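Long-range contacts in arabinogalactan endo-1,4-beta-galactosidase (Ignisphaera aggregans, PDB 7OSK), which probably hydrolyses internal beta-1,4-galactosidic linkages of arabinogalactan, the chain here holding its family 53 catalytic domain rather than the whole protein: residues V48-G53 and D344-I349; N86-I91 and K127-L132; G189-N194 and H232-K237; F255-I260 and K287-E292. All blocks are in the same frame, centred on the assembly; numbering follows the deposited sequence.

Contact 1: V48-G53 and D344-I349; sequences VDFIRG and DKALGI
One face of the Phe50 ring lies over the backbone at Leu347 and Gly348: Leu347 O stands 3.7 Å from CD1, and the Gly348 CA hydrogens make a CH-pi contact, CA lying 3.9 Å from the ring centroid and displaced toward the rim. The contact closes the TIM barrel, joining the first strand, 51-55, in parallel to the last, 346-352. Ala346 reaches the Phe50 ring by its CB, which meets CE1 at 4.0 Å. CG of Phe50, anti to the backbone N (chi1 -164°), is carried toward strand 346-352, and helix 324-342 covers Phe50, Ala346 and Ile349 through Leu338. On the inner side of the wall, Ile51 and Leu347 lie side by side and point the same way, CD1 of the former meeting CG of the latter. A CB on Gly348 would run into Ile51 O and, at phi 153°, into the preceding carbonyl; without one, its CA makes a CA-H...O contact with Ile51 O. Three backbone hydrogen bonds stitch the seam: Ile51 N to Leu347 O (2.9 Å), Ile349 N to Ile51 O (2.8 Å) and Gly53 N to Ile349 O at 2.9 Å.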
loop_
_atom_site.group_PDB
_atom_site.type_symbol
_atom_site.label_atom_id
_atom_site.label_comp_id
_atom_site.label_asym_id
_atom_site.label_seq_id
_atom_site.Cartn_x
_atom_site.Cartn_y
_atom_site.Cartn_z
ATOM N N VAL A 48 5.243 7.183 -19.395
ATOM C CA VAL A 48 4.209 8.097 -18.909
ATOM C C VAL A 48 3.088 7.366 -18.168
ATOM O O VAL A 48 2.292 7.994 -17.468
ATOM C CB VAL A 48 3.588 8.919 -20.064
ATOM C CG1 VAL A 48 4.608 9.893 -20.636
ATOM C CG2 VAL A 48 3.039 8.005 -21.157
ATOM N N ASP A 49 3.032 6.045 -18.322
ATOM C CA ASP A 49 2.016 5.224 -17.662
ATOM C C ASP A 49 2.599 4.481 -16.458
ATOM O O ASP A 49 1.991 3.548 -15.931
ATOM C CB ASP A 49 1.409 4.230 -18.656
ATOM C CG ASP A 49 2.457 3.365 -19.331
ATOM O OD1 ASP A 49 3.618 3.815 -19.446
ATOM O OD2 ASP A 49 2.118 2.236 -19.750
ATOM N N PHE A 50 3.785 4.908 -16.034
ATOM C CA PHE A 50 4.460 4.352 -14.863
ATOM C C PHE A 50 3.618 4.595 -13.610
ATOM O O PHE A 50 3.073 5.683 -13.436
ATOM C CB PHE A 50 5.844 4.991 -14.724
ATOM C CG PHE A 50 6.777 4.263 -13.799
ATOM C CD1 PHE A 50 7.422 3.111 -14.212
ATOM C CD2 PHE A 50 7.033 4.748 -12.530
ATOM C CE1 PHE A 50 8.290 2.448 -13.367
ATOM C CE2 PHE A 50 7.901 4.089 -11.685
ATOM C CZ PHE A 50 8.531 2.940 -12.106
ATOM N N ILE A 51 3.498 3.590 -12.744
ATOM C CA ILE A 51 2.671 3.734 -11.548
ATOM C C ILE A 51 3.359 4.636 -10.534
ATOM O O ILE A 51 4.295 4.228 -9.849
ATOM C CB ILE A 51 2.338 2.368 -10.895
ATOM C CG1 ILE A 51 1.468 1.539 -11.840
ATOM C CG2 ILE A 51 1.626 2.563 -9.543
ATOM C CD1 ILE A 51 1.051 0.193 -11.286
ATOM N N ARG A 52 2.884 5.874 -10.466
ATOM C CA ARG A 52 3.334 6.837 -9.472
ATOM C C ARG A 52 2.183 7.059 -8.498
ATOM O O ARG A 52 1.508 8.085 -8.541
ATOM C CB ARG A 52 3.761 8.151 -10.135
ATOM C CG ARG A 52 4.601 7.976 -11.405
ATOM C CD ARG A 52 4.416 9.115 -12.410
ATOM N NE ARG A 52 3.009 9.460 -12.637
ATOM C CZ ARG A 52 2.487 9.837 -13.802
ATOM N NH1 ARG A 52 3.238 9.922 -14.893
ATOM N NH2 ARG A 52 1.198 10.130 -13.876
ATOM N N GLY A 53 1.954 6.082 -7.627
ATOM C CA GLY A 53 0.783 6.084 -6.768
ATOM C C GLY A 53 1.071 6.450 -5.328
ATOM O O GLY A 53 2.224 6.630 -4.935
ATOM N N ASP A 344 11.477 -3.373 -18.412
ATOM C CA ASP A 344 10.097 -3.401 -18.892
ATOM C C ASP A 344 9.153 -4.103 -17.915
ATOM O O ASP A 344 7.939 -4.138 -18.132
ATOM C CB ASP A 344 10.021 -4.083 -20.265
ATOM C CG ASP A 344 10.864 -5.344 -20.343
ATOM O OD1 ASP A 344 10.372 -6.420 -19.942
ATOM O OD2 ASP A 344 12.023 -5.252 -20.802
ATOM N N LYS A 345 9.712 -4.665 -16.846
ATOM C CA LYS A 345 8.914 -5.291 -15.796
ATOM C C LYS A 345 8.712 -4.340 -14.621
ATOM O O LYS A 345 7.973 -4.649 -13.684
ATOM C CB LYS A 345 9.574 -6.585 -15.318
ATOM C CG LYS A 345 9.257 -7.796 -16.188
ATOM C CD LYS A 345 10.510 -8.568 -16.566
ATOM C CE LYS A 345 10.289 -10.069 -16.506
ATOM N NZ LYS A 345 11.575 -10.781 -16.278
ATOM N N ALA A 346 9.378 -3.190 -14.665
ATOM C CA ALA A 346 9.168 -2.154 -13.662
ATOM C C ALA A 346 7.760 -1.600 -13.810
ATOM O O ALA A 346 7.383 -1.107 -14.875
ATOM C CB ALA A 346 10.198 -1.047 -13.797
ATOM N N LEU A 347 6.989 -1.683 -12.732
ATOM C CA LEU A 347 5.586 -1.292 -12.746
ATOM C C LEU A 347 5.418 0.077 -12.100
ATOM O O LEU A 347 4.823 0.983 -12.686
ATOM C CB LEU A 347 4.749 -2.339 -12.016
ATOM C CG LEU A 347 3.331 -2.617 -12.503
ATOM C CD1 LEU A 347 3.310 -3.110 -13.944
ATOM C CD2 LEU A 347 2.711 -3.644 -11.575
ATOM N N GLY A 348 5.951 0.220 -10.889
ATOM C CA GLY A 348 5.962 1.501 -10.209
ATOM C C GLY A 348 5.976 1.407 -8.701
ATOM O O GLY A 348 6.465 0.431 -8.138
ATOM N N ILE A 349 5.435 2.434 -8.052
ATOM C CA ILE A 349 5.515 2.555 -6.603
ATOM C C ILE A 349 4.240 3.151 -6.002
ATOM O O ILE A 349 3.478 3.837 -6.688
ATOM C CB ILE A 349 6.722 3.430 -6.190
ATOM C CG1 ILE A 349 6.537 4.872 -6.663
ATOM C CG2 ILE A 349 8.020 2.885 -6.775
ATOM C CD1 ILE A 349 6.463 5.867 -5.542
#

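Contact 2: N86-I91 and K127-L132; sequences NGVNWI and KGFGVL
Trp90 and Ile91 pair in parallel register with Gly130 and Val131, joining the two strands of the beta-alpha-beta unit made by strand 90-95, helix 114-126 and strand 130-135 of the TIM barrel. Three nearly straight backbone bonds hold the pair: Gly130 N to Asn89 O (2.9 Å), Ile91 N to Gly130 O (2.7 Å) and Leu132 N to Ile91 O (2.9 Å). On one side of the sheet the indole of Trp90 leans across the neighbouring strand. Gly130 CA sits over the centre of its six-membered ring, 3.9 Å from the centroid and 15° off the normal, in a CH-pi contact. A CB here would collide with Trp90 CE2, so the lack of a side chain lets the indole lie on the strand. CZ3 of the indole goes on to Val131 N at 3.7 Å. The other side is closed by Phe129, whose CD2 meets Ile91 CG1 at 3.6 Å while its CE2 approaches Val88 O. Ile91 and Phe129 both rest on Ala124 of helix 114-126, and Lys84 makes a cation-pi contact with the Phe129 ring. The amide of Asn89 turns to strand 51-55, bonding Phe50 O and Arg52 N. Across this seam within the barrel wall the polar bonds are all between main-chain atoms; apolar contacts face the helix layer at Ile91 and Phe129, and Trp90 adds CH-pi packing on the other face.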
loop_
_atom_site.group_PDB
_atom_site.type_symbol
_atom_site.label_atom_id
_atom_site.label_comp_id
_atom_site.label_asym_id
_atom_site.label_seq_id
_atom_site.Cartn_x
_atom_site.Cartn_y
_atom_site.Cartn_z
ATOM N N ASN A 86 -0.229 16.848 -9.130
ATOM C CA ASN A 86 1.132 16.664 -8.640
ATOM C C ASN A 86 1.836 15.481 -9.296
ATOM O O ASN A 86 3.022 15.252 -9.060
ATOM C CB ASN A 86 1.126 16.485 -7.124
ATOM C CG ASN A 86 1.193 17.807 -6.381
ATOM O OD1 ASN A 86 2.276 18.284 -6.041
ATOM N ND2 ASN A 86 0.034 18.409 -6.133
ATOM N N GLY A 87 1.098 14.730 -10.109
ATOM C CA GLY A 87 1.675 13.657 -10.898
ATOM C C GLY A 87 1.230 12.267 -10.490
ATOM O O GLY A 87 1.566 11.288 -11.157
ATOM N N VAL A 88 0.482 12.169 -9.397
ATOM C CA VAL A 88 0.003 10.874 -8.930
ATOM C C VAL A 88 -1.101 10.356 -9.847
ATOM O O VAL A 88 -2.064 11.068 -10.125
ATOM C CB VAL A 88 -0.517 10.954 -7.479
ATOM C CG1 VAL A 88 -1.111 9.622 -7.037
ATOM C CG2 VAL A 88 0.604 11.370 -6.538
ATOM N N ASN A 89 -0.960 9.113 -10.306
ATOM C CA ASN A 89 -1.912 8.521 -11.247
ATOM C C ASN A 89 -2.594 7.260 -10.724
ATOM O O ASN A 89 -3.545 6.771 -11.334
ATOM C CB ASN A 89 -1.212 8.195 -12.566
ATOM C CG ASN A 89 0.057 7.394 -12.370
ATOM O OD1 ASN A 89 0.347 6.934 -11.267
ATOM N ND2 ASN A 89 0.818 7.216 -13.444
ATOM N N TRP A 90 -2.101 6.735 -9.605
ATOM C CA TRP A 90 -2.669 5.532 -9.001
ATOM C C TRP A 90 -3.012 5.746 -7.532
ATOM O O TRP A 90 -2.362 6.530 -6.838
ATOM C CB TRP A 90 -1.701 4.356 -9.131
ATOM C CG TRP A 90 -1.800 3.633 -10.431
ATOM C CD1 TRP A 90 -1.325 4.047 -11.639
ATOM C CD2 TRP A 90 -2.405 2.353 -10.655
ATOM N NE1 TRP A 90 -1.601 3.108 -12.605
ATOM C CE2 TRP A 90 -2.263 2.058 -12.024
ATOM C CE3 TRP A 90 -3.054 1.431 -9.829
ATOM C CZ2 TRP A 90 -2.748 0.878 -12.587
ATOM C CZ3 TRP A 90 -3.535 0.260 -10.390
ATOM C CH2 TRP A 90 -3.379 -0.005 -11.756
ATOM N N ILE A 91 -4.036 5.031 -7.075
ATOM C CA ILE A 91 -4.485 5.082 -5.689
ATOM C C ILE A 91 -4.513 3.674 -5.106
ATOM O O ILE A 91 -5.085 2.757 -5.699
ATOM C CB ILE A 91 -5.892 5.716 -5.568
ATOM C CG1 ILE A 91 -5.917 7.115 -6.195
ATOM C CG2 ILE A 91 -6.333 5.776 -4.110
ATOM C CD1 ILE A 91 -5.009 8.127 -5.512
ATOM N N LYS A 127 -11.977 10.158 -11.523
ATOM C CA LYS A 127 -11.018 11.223 -11.806
ATOM C C LYS A 127 -9.793 10.699 -12.564
ATOM O O LYS A 127 -8.750 11.353 -12.606
ATOM C CB LYS A 127 -10.591 11.905 -10.502
ATOM C CG LYS A 127 -11.609 12.916 -9.976
ATOM C CD LYS A 127 -11.152 13.547 -8.667
ATOM C CE LYS A 127 -11.823 14.893 -8.425
ATOM N NZ LYS A 127 -13.305 14.803 -8.347
ATOM N N GLY A 128 -9.926 9.516 -13.160
ATOM C CA GLY A 128 -8.903 8.979 -14.042
ATOM C C GLY A 128 -7.860 8.094 -13.381
ATOM O O GLY A 128 -7.053 7.473 -14.071
ATOM N N PHE A 129 -7.869 8.030 -12.052
ATOM C CA PHE A 129 -6.873 7.251 -11.319
ATOM C C PHE A 129 -7.026 5.748 -11.541
ATOM O O PHE A 129 -8.119 5.257 -11.833
ATOM C CB PHE A 129 -6.961 7.536 -9.817
ATOM C CG PHE A 129 -6.538 8.923 -9.427
ATOM C CD1 PHE A 129 -7.451 9.964 -9.416
ATOM C CD2 PHE A 129 -5.230 9.180 -9.051
ATOM C CE1 PHE A 129 -7.064 11.239 -9.047
ATOM C CE2 PHE A 129 -4.839 10.453 -8.681
ATOM C CZ PHE A 129 -5.757 11.481 -8.676
ATOM N N GLY A 130 -5.916 5.028 -11.397
ATOM C CA GLY A 130 -5.941 3.579 -11.307
ATOM C C GLY A 130 -6.098 3.187 -9.850
ATOM O O GLY A 130 -5.661 3.923 -8.965
ATOM N N VAL A 131 -6.721 2.040 -9.598
ATOM C CA VAL A 131 -7.034 1.624 -8.233
ATOM C C VAL A 131 -6.471 0.242 -7.899
ATOM O O VAL A 131 -6.775 -0.743 -8.573
ATOM C CB VAL A 131 -8.559 1.610 -7.997
ATOM C CG1 VAL A 131 -8.887 1.135 -6.583
ATOM C CG2 VAL A 131 -9.145 2.992 -8.240
ATOM N N LEU A 132 -5.657 0.193 -6.845
ATOM C CA LEU A 132 -5.168 -1.061 -6.278
ATOM C C LEU A 132 -5.810 -1.286 -4.914
ATOM O O LEU A 132 -5.620 -0.489 -3.996
ATOM C CB LEU A 132 -3.639 -1.044 -6.154
ATOM C CG LEU A 132 -2.978 -2.105 -5.261
ATOM C CD1 LEU A 132 -3.233 -3.520 -5.769
ATOM C CD2 LEU A 132 -1.486 -1.837 -5.151
#

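Contact 3: G189-N194 and H232-K237; sequences GNEINN and HLAGVK
Glu191, with phi and psi both positive, turns the loop after strand 185-188 against strand 228-234, where the next amide, Ile192 N, bonds His232 O at 3.0 Å. A water bridges Gly189 O and His232 N just before this point. The side-chain amide of Asn193 bonds both the N-H and the C=O of Ala234: OD1 accepts from Ala234 N in its carbonyl plane, on a lone pair (2.9 Å), and ND2 donates to Ala234 O (2.8 Å), mimicking a strand neighbour. Its OD1 also lies 3.4 Å from Leu233 CD2. In His232, chi1 -175° carries CG toward the loop, and the ring packs against Glu191 CG, which lies over one face, 3.7 Å from the centroid. Asn190 OD1 sits in plane at the edge, taking a weak bond from ND1 (3.2 Å), which has another to Gln187 OE1; Asn190 ND2 bonds Ala142 O. The Glu191 carboxylate plane stands 83° from the imidazole; its OE1 touches Ala234 CB, while OE2 and His232 NE2 both bond Ser261 OG. Glu191 is placed consistently with the acid/base glutamate that follows an asparagine after strand 4 in clan GH-A glycosidases. Asn193 packs on Phe240 and Leu233 on Tyr241 and Phe244, all from helix 238-250, whereas His232 and Asn190 meet Glu292 of strand 287-293.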
loop_
_atom_site.group_PDB
_atom_site.type_symbol
_atom_site.label_atom_id
_atom_site.label_comp_id
_atom_site.label_asym_id
_atom_site.label_seq_id
_atom_site.Cartn_x
_atom_site.Cartn_y
_atom_site.Cartn_z
ATOM N N GLY A 189 -4.042 -10.312 0.258
ATOM C CA GLY A 189 -3.382 -10.249 1.549
ATOM C C GLY A 189 -2.352 -9.137 1.578
ATOM O O GLY A 189 -1.929 -8.662 0.524
ATOM N N ASN A 190 -1.949 -8.720 2.777
ATOM C CA ASN A 190 -0.940 -7.672 2.921
ATOM C C ASN A 190 0.331 -8.203 3.565
ATOM O O ASN A 190 0.318 -8.637 4.718
ATOM C CB ASN A 190 -1.474 -6.498 3.745
ATOM C CG ASN A 190 -0.582 -5.271 3.649
ATOM O OD1 ASN A 190 -0.511 -4.629 2.601
ATOM N ND2 ASN A 190 0.105 -4.943 4.739
ATOM N N GLU A 191 1.426 -8.142 2.812
ATOM C CA GLU A 191 2.718 -8.642 3.264
ATOM C C GLU A 191 2.577 -10.061 3.811
ATOM O O GLU A 191 2.764 -10.311 5.004
ATOM C CB GLU A 191 3.311 -7.703 4.316
ATOM C CG GLU A 191 3.569 -6.299 3.792
ATOM C CD GLU A 191 4.162 -5.374 4.836
ATOM O OE1 GLU A 191 4.461 -5.841 5.953
ATOM O OE2 GLU A 191 4.333 -4.176 4.535
ATOM N N ILE A 192 2.248 -10.984 2.914
ATOM C CA ILE A 192 1.924 -12.358 3.284
ATOM C C ILE A 192 3.173 -13.243 3.323
ATOM O O ILE A 192 3.136 -14.403 2.919
ATOM C CB ILE A 192 0.890 -12.958 2.303
ATOM C CG1 ILE A 192 1.332 -12.731 0.854
ATOM C CG2 ILE A 192 -0.470 -12.318 2.517
ATOM C CD1 ILE A 192 0.842 -13.790 -0.105
ATOM N N ASN A 193 4.275 -12.683 3.816
ATOM C CA ASN A 193 5.529 -13.419 3.941
ATOM C C ASN A 193 5.345 -14.718 4.720
ATOM O O ASN A 193 5.705 -15.798 4.247
ATOM C CB ASN A 193 6.590 -12.553 4.630
ATOM C CG ASN A 193 6.887 -11.272 3.871
ATOM O OD1 ASN A 193 5.981 -10.629 3.339
ATOM N ND2 ASN A 193 8.163 -10.899 3.815
ATOM N N ASN A 194 4.772 -14.599 5.913
ATOM C CA ASN A 194 4.522 -15.746 6.774
ATOM C C ASN A 194 3.098 -16.250 6.586
ATOM O O ASN A 194 2.516 -16.862 7.483
ATOM C CB ASN A 194 4.773 -15.370 8.233
ATOM C CG ASN A 194 6.190 -14.890 8.468
ATOM O OD1 ASN A 194 7.129 -15.369 7.837
ATOM N ND2 ASN A 194 6.353 -13.933 9.373
ATOM N N HIS A 232 2.004 -9.618 -2.365
ATOM C CA HIS A 232 2.754 -8.594 -1.647
ATOM C C HIS A 232 3.664 -9.207 -0.590
ATOM O O HIS A 232 3.225 -10.012 0.231
ATOM C CB HIS A 232 1.783 -7.600 -1.000
ATOM C CG HIS A 232 2.451 -6.436 -0.343
ATOM N ND1 HIS A 232 1.791 -5.602 0.540
ATOM C CD2 HIS A 232 3.711 -5.950 -0.434
ATOM C CE1 HIS A 232 2.613 -4.667 0.961
ATOM N NE2 HIS A 232 3.790 -4.853 0.386
ATOM N N LEU A 233 4.937 -8.821 -0.630
ATOM C CA LEU A 233 5.917 -9.266 0.354
ATOM C C LEU A 233 6.640 -8.073 0.964
ATOM O O LEU A 233 6.742 -7.017 0.342
ATOM C CB LEU A 233 6.927 -10.221 -0.284
ATOM C CG LEU A 233 6.392 -11.572 -0.759
ATOM C CD1 LEU A 233 7.524 -12.386 -1.364
ATOM C CD2 LEU A 233 5.731 -12.339 0.376
ATOM N N ALA A 234 7.140 -8.255 2.182
ATOM C CA ALA A 234 7.852 -7.200 2.897
ATOM C C ALA A 234 9.343 -7.512 3.014
ATOM O O ALA A 234 9.741 -8.663 3.213
ATOM C CB ALA A 234 7.247 -7.002 4.275
ATOM N N GLY A 235 10.161 -6.471 2.896
ATOM C CA GLY A 235 11.603 -6.612 2.969
ATOM C C GLY A 235 12.225 -6.730 1.593
ATOM O O GLY A 235 11.518 -6.737 0.582
ATOM N N VAL A 236 13.552 -6.812 1.558
ATOM C CA VAL A 236 14.280 -6.977 0.308
ATOM C C VAL A 236 15.283 -8.128 0.412
ATOM O O VAL A 236 16.273 -8.173 -0.319
ATOM C CB VAL A 236 15.006 -5.671 -0.102
ATOM C CG1 VAL A 236 14.022 -4.677 -0.704
ATOM C CG2 VAL A 236 15.727 -5.060 1.091
ATOM N N LYS A 237 15.019 -9.060 1.324
ATOM C CA LYS A 237 15.824 -10.271 1.429
ATOM C C LYS A 237 15.599 -11.125 0.181
ATOM O O LYS A 237 14.623 -11.871 0.094
ATOM C CB LYS A 237 15.472 -11.058 2.698
ATOM C CG LYS A 237 16.636 -11.276 3.655
ATOM C CD LYS A 237 16.619 -12.691 4.223
ATOM C CE LYS A 237 17.678 -12.885 5.298
ATOM N NZ LYS A 237 18.680 -13.930 4.930
HETATM O O HOH W 1 -0.523 -9.929 -1.599
#

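Contact 4: F255-I260 and K287-E292; sequences FDVIAI and KILVAE
Val257 CG1 packs 3.5 Å from Leu289 CB inside the barrel, the two side chains crossing at a slant, and further along Ala259 CB meets Ala291 CB at 3.7 Å. On the outer side Ile260 CD1 touches Ile288 CG2 at 3.9 Å; CG1 of Ile260, anti to the carbonyl carbon (chi1 -61°), also lies close to Leu289 O. Between these two layers of side chains runs the parallel ladder of TIM-barrel strands 6 and 7, inclined by 36°. Lys287 N bonds Asp256 O, Ile258 N bonds Lys287 O (2.8 Å), and Leu289 N bonds Ile258 O (2.9 Å). Toward the C-terminal end Ile260 N makes a weak bond to Leu289 O, and Ile260 O takes weak bonds from both Ala291 N and Glu292 N, alongside a helix-like psi of -32° at Ala291. The Glu292 carboxylate is held by Tyr263 OH and a salt bridge to Arg92; ending strand 7, it is placed consistently with the nucleophile of clan GH-A enzymes. Helix 270-283 covers the outer face, with Leu280 against Ile258 and Ile288, Leu276 against Ile260 and Phe273 against Val290. Strands 228-234 and 346-352 flank the pair, both joined to it by backbone bonds.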
loop_
_atom_site.group_PDB
_atom_site.type_symbol
_atom_site.label_atom_id
_atom_site.label_comp_id
_atom_site.label_asym_id
_atom_site.label_seq_id
_atom_site.Cartn_x
_atom_site.Cartn_y
_atom_site.Cartn_z
ATOM N N PHE A 255 -0.522 -15.453 -10.469
ATOM C CA PHE A 255 -0.566 -14.031 -10.161
ATOM C C PHE A 255 0.280 -13.275 -11.172
ATOM O O PHE A 255 1.071 -13.877 -11.895
ATOM C CB PHE A 255 -0.076 -13.764 -8.737
ATOM C CG PHE A 255 1.346 -14.176 -8.499
ATOM C CD1 PHE A 255 1.674 -15.511 -8.336
ATOM C CD2 PHE A 255 2.353 -13.230 -8.438
ATOM C CE1 PHE A 255 2.980 -15.897 -8.119
ATOM C CE2 PHE A 255 3.663 -13.610 -8.219
ATOM C CZ PHE A 255 3.977 -14.944 -8.059
ATOM N N ASP A 256 0.118 -11.956 -11.213
ATOM C CA ASP A 256 0.747 -11.136 -12.242
ATOM C C ASP A 256 1.853 -10.249 -11.680
ATOM O O ASP A 256 2.870 -10.028 -12.340
ATOM C CB ASP A 256 -0.306 -10.268 -12.936
ATOM C CG ASP A 256 -1.454 -11.085 -13.500
ATOM O OD1 ASP A 256 -1.262 -11.735 -14.550
ATOM O OD2 ASP A 256 -2.549 -11.070 -12.897
ATOM N N VAL A 257 1.656 -9.750 -10.463
ATOM C CA VAL A 257 2.553 -8.749 -9.895
ATOM C C VAL A 257 3.212 -9.224 -8.605
ATOM O O VAL A 257 2.568 -9.838 -7.755
ATOM C CB VAL A 257 1.804 -7.431 -9.604
ATOM C CG1 VAL A 257 2.785 -6.327 -9.231
ATOM C CG2 VAL A 257 0.976 -7.014 -10.809
ATOM N N ILE A 258 4.504 -8.934 -8.480
ATOM C CA ILE A 258 5.239 -9.141 -7.238
ATOM C C ILE A 258 5.439 -7.796 -6.560
ATOM O O ILE A 258 6.258 -6.989 -7.002
ATOM C CB ILE A 258 6.605 -9.808 -7.481
ATOM C CG1 ILE A 258 6.410 -11.198 -8.088
ATOM C CG2 ILE A 258 7.397 -9.910 -6.175
ATOM C CD1 ILE A 258 7.655 -11.760 -8.733
ATOM N N ALA A 259 4.693 -7.563 -5.484
ATOM C CA ALA A 259 4.726 -6.280 -4.796
ATOM C C ALA A 259 5.723 -6.300 -3.642
ATOM O O ALA A 259 5.933 -7.335 -3.007
ATOM C CB ALA A 259 3.347 -5.917 -4.297
ATOM N N ILE A 260 6.324 -5.143 -3.378
ATOM C CA ILE A 260 7.371 -5.015 -2.372
ATOM C C ILE A 260 7.058 -3.896 -1.384
ATOM O O ILE A 260 6.634 -2.810 -1.779
ATOM C CB ILE A 260 8.740 -4.727 -3.030
ATOM C CG1 ILE A 260 9.139 -5.873 -3.960
ATOM C CG2 ILE A 260 9.822 -4.526 -1.976
ATOM C CD1 ILE A 260 10.161 -5.478 -5.007
ATOM N N LYS A 287 5.604 -8.899 -13.174
ATOM C CA LYS A 287 5.807 -7.479 -12.926
ATOM C C LYS A 287 6.330 -7.215 -11.519
ATOM O O LYS A 287 6.119 -8.009 -10.601
ATOM C CB LYS A 287 4.503 -6.711 -13.153
ATOM C CG LYS A 287 3.991 -6.774 -14.588
ATOM C CD LYS A 287 4.964 -6.127 -15.574
ATOM C CE LYS A 287 4.575 -6.408 -17.015
ATOM N NZ LYS A 287 3.228 -5.875 -17.357
ATOM N N ILE A 288 7.015 -6.086 -11.372
ATOM C CA ILE A 288 7.651 -5.704 -10.118
ATOM C C ILE A 288 7.057 -4.396 -9.612
ATOM O O ILE A 288 7.085 -3.387 -10.315
ATOM C CB ILE A 288 9.172 -5.539 -10.285
ATOM C CG1 ILE A 288 9.754 -6.687 -11.120
ATOM C CG2 ILE A 288 9.851 -5.446 -8.923
ATOM C CD1 ILE A 288 9.542 -8.064 -10.526
ATOM N N LEU A 289 6.532 -4.421 -8.391
ATOM C CA LEU A 289 5.841 -3.271 -7.815
ATOM C C LEU A 289 6.329 -2.966 -6.403
ATOM O O LEU A 289 6.694 -3.870 -5.655
ATOM C CB LEU A 289 4.328 -3.524 -7.802
ATOM C CG LEU A 289 3.440 -2.470 -7.136
ATOM C CD1 LEU A 289 3.443 -1.178 -7.937
ATOM C CD2 LEU A 289 2.024 -2.997 -6.966
ATOM N N VAL A 290 6.345 -1.683 -6.054
ATOM C CA VAL A 290 6.554 -1.259 -4.672
ATOM C C VAL A 290 5.203 -0.860 -4.079
ATOM O O VAL A 290 4.705 0.240 -4.329
ATOM C CB VAL A 290 7.550 -0.082 -4.569
ATOM C CG1 VAL A 290 7.760 0.321 -3.114
ATOM C CG2 VAL A 290 8.878 -0.445 -5.222
ATOM N N ALA A 291 4.613 -1.758 -3.295
ATOM C CA ALA A 291 3.279 -1.542 -2.739
ATOM C C ALA A 291 3.298 -0.536 -1.599
ATOM O O ALA A 291 2.325 0.187 -1.385
ATOM C CB ALA A 291 2.688 -2.853 -2.257
ATOM N N GLU A 292 4.399 -0.508 -0.855
ATOM C CA GLU A 292 4.533 0.414 0.263
ATOM C C GLU A 292 5.958 0.925 0.396
ATOM O O GLU A 292 6.919 0.163 0.307
ATOM C CB GLU A 292 4.100 -0.253 1.572
ATOM C CG GLU A 292 2.619 -0.605 1.638
ATOM C CD GLU A 292 2.204 -1.157 2.995
ATOM O OE1 GLU A 292 3.037 -1.144 3.929
ATOM O OE2 GLU A 292 1.042 -1.602 3.125
#

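All four contacts are largely buried and belong to one eight-stranded barrel; contact 4 reaches the surface at exposed Lys287. Contacts 1, 2 and 4 join neighbouring strands by main-chain ladders with mostly apolar side chains; contact 1 is the closing seam. Contact 3 differs: a loop docks on a strand through side-chain amides, an imidazole and a water, the polar chemistry of a barrel's C-terminal end. Contacts 1 and 2 are adjacent, strand 51-55 neighbouring strand 90-95, and are linked through the Asn89 amide. Contact 4 lies between contacts 1 and 3, Lys345 O bonding Ile288 N and Ala259 O accepting from Leu233 N. Between contacts 3 and 4, Glu191 and Glu292 bring like-charged oxygens close together.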